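Local coordinates for protein salt-tolerant glutaminase (PDB 3AGD) that probably catalyses the hydrolysis of L-glutamine to L-glutamate and ammonium, as a salt-tolerant member of the glutaminase family, at residues Gly333-Phe337 and Gly338-Ala342. Numbering follows the deposited sequence.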
loop_
_atom_site.group_PDB
_atom_site.type_symbol
_atom_site.label_atom_id
_atom_site.label_comp_id
_atom_site.label_asym_id
_atom_site.label_seq_id
_atom_site.Cartn_x
_atom_site.Cartn_y
_atom_site.Cartn_z
ATOM N N GLY A 333 8.884 -0.101 17.817
ATOM C CA GLY A 333 8.625 -0.276 16.394
ATOM C C GLY A 333 9.249 0.714 15.430
ATOM O O GLY A 333 10.067 1.554 15.811
ATOM N N VAL A 334 8.867 0.594 14.160
ATOM C CA VAL A 334 9.349 1.488 13.110
ATOM C C VAL A 334 8.375 2.659 13.094
ATOM O O VAL A 334 7.251 2.536 12.608
ATOM C CB VAL A 334 9.334 0.788 11.734
ATOM C CG1 VAL A 334 9.552 1.800 10.620
ATOM C CG2 VAL A 334 10.412 -0.284 11.697
ATOM N N ILE A 335 8.814 3.797 13.618
ATOM C CA ILE A 335 7.947 4.955 13.711
ATOM C C ILE A 335 8.028 5.984 12.594
ATOM O O ILE A 335 9.080 6.567 12.328
ATOM C CB ILE A 335 8.159 5.667 15.064
ATOM C CG1 ILE A 335 7.853 4.690 16.203
ATOM C CG2 ILE A 335 7.254 6.895 15.166
ATOM C CD1 ILE A 335 8.071 5.270 17.590
ATOM N N ARG A 336 6.886 6.196 11.951
ATOM C CA ARG A 336 6.742 7.170 10.880
ATOM C C ARG A 336 5.484 7.956 11.243
ATOM O O ARG A 336 5.137 8.040 12.421
ATOM C CB ARG A 336 6.596 6.456 9.536
ATOM C CG ARG A 336 7.846 5.655 9.160
ATOM C CD ARG A 336 7.605 4.695 8.005
ATOM N NE ARG A 336 8.026 5.214 6.705
ATOM C CZ ARG A 336 7.511 6.286 6.115
ATOM N NH1 ARG A 336 6.551 6.969 6.713
ATOM N NH2 ARG A 336 7.942 6.665 4.919
ATOM N N PHE A 337 4.790 8.525 10.264
ATOM C CA PHE A 337 3.592 9.292 10.589
ATOM C C PHE A 337 2.608 8.529 11.471
ATOM O O PHE A 337 2.197 9.021 12.519
ATOM C CB PHE A 337 2.844 9.732 9.334
ATOM C CG PHE A 337 1.579 10.484 9.639
ATOM C CD1 PHE A 337 1.618 11.843 9.952
ATOM C CD2 PHE A 337 0.356 9.820 9.690
ATOM C CE1 PHE A 337 0.452 12.526 10.315
ATOM C CE2 PHE A 337 -0.814 10.496 10.055
ATOM C CZ PHE A 337 -0.764 11.850 10.367
ATOM N N GLY A 338 2.230 7.332 11.027
ATOM C CA GLY A 338 1.278 6.516 11.759
ATOM C C GLY A 338 1.537 6.337 13.241
ATOM O O GLY A 338 0.639 6.538 14.065
ATOM N N GLY A 339 2.755 5.937 13.585
ATOM C CA GLY A 339 3.096 5.740 14.981
ATOM C C GLY A 339 3.179 7.051 15.741
ATOM O O GLY A 339 2.736 7.139 16.885
ATOM N N ALA A 340 3.743 8.074 15.106
ATOM C CA ALA A 340 3.881 9.379 15.743
ATOM C C ALA A 340 2.515 9.977 16.091
ATOM O O ALA A 340 2.354 10.601 17.138
ATOM C CB ALA A 340 4.657 10.325 14.835
ATOM N N GLU A 341 1.541 9.786 15.206
ATOM C CA GLU A 341 0.187 10.292 15.424
ATOM C C GLU A 341 -0.345 9.662 16.709
ATOM O O GLU A 341 -0.964 10.332 17.536
ATOM C CB GLU A 341 -0.705 9.912 14.233
ATOM C CG GLU A 341 -2.104 10.541 14.207
ATOM C CD GLU A 341 -3.053 9.957 15.243
ATOM O OE1 GLU A 341 -3.009 8.730 15.472
ATOM O OE2 GLU A 341 -3.858 10.723 15.815
ATOM N N ALA A 342 -0.085 8.368 16.866
ATOM C CA ALA A 342 -0.525 7.627 18.040
ATOM C C ALA A 342 0.196 8.118 19.291
ATOM O O ALA A 342 -0.409 8.230 20.357
ATOM C CB ALA A 342 -0.275 6.144 17.839
HETATM O O HOH W 1 4.807 4.122 12.221
#
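A strand-to-helix junction of the STAS domain, where strand 334-335 runs into helix 337-349, sets the carbonyls of R336 and F337 to receive the N-H groups of A340 and E341 in the first helical turn. R336 occupies the N-cap position, and its O accepts the N-H of A340 at 3.0 Å, with an N-H...O angle of 165°. One residue on, F337 O takes the N-H of E341 at 2.9 Å. A340 CB lies close beside this pair of carbonyls, 3.4 Å from R336 O. At the junction a water links the strand to the helix start: it donates to V334 O and accepts from R336 N and from G339 N, the last at 3.1 Å, so that an early helical N-H is satisfied through solvent. I335 turns its CG2 branch, anti to the backbone N, onto the same turn, 3.7 Å from A340 N and 4.3 Å from A340 CB, while its side chain also packs on V414 and I417 of strand 406-417. G339 fits against this methyl without a side chain of its own. With chi1 178° setting CG opposite the backbone N, the F337 ring packs on L424 of helix 419-434 and meets F302 of the second subunit, planes about 40° apart. E341 sends its bent chain to that subunit too, where its carboxylate hydrogen-bonds H51 and T47; the helix start is thus part of the subunit interface. Nearer the backbone, E341 CB sits over one face of the F337 ring, 4.2 Å from CE2.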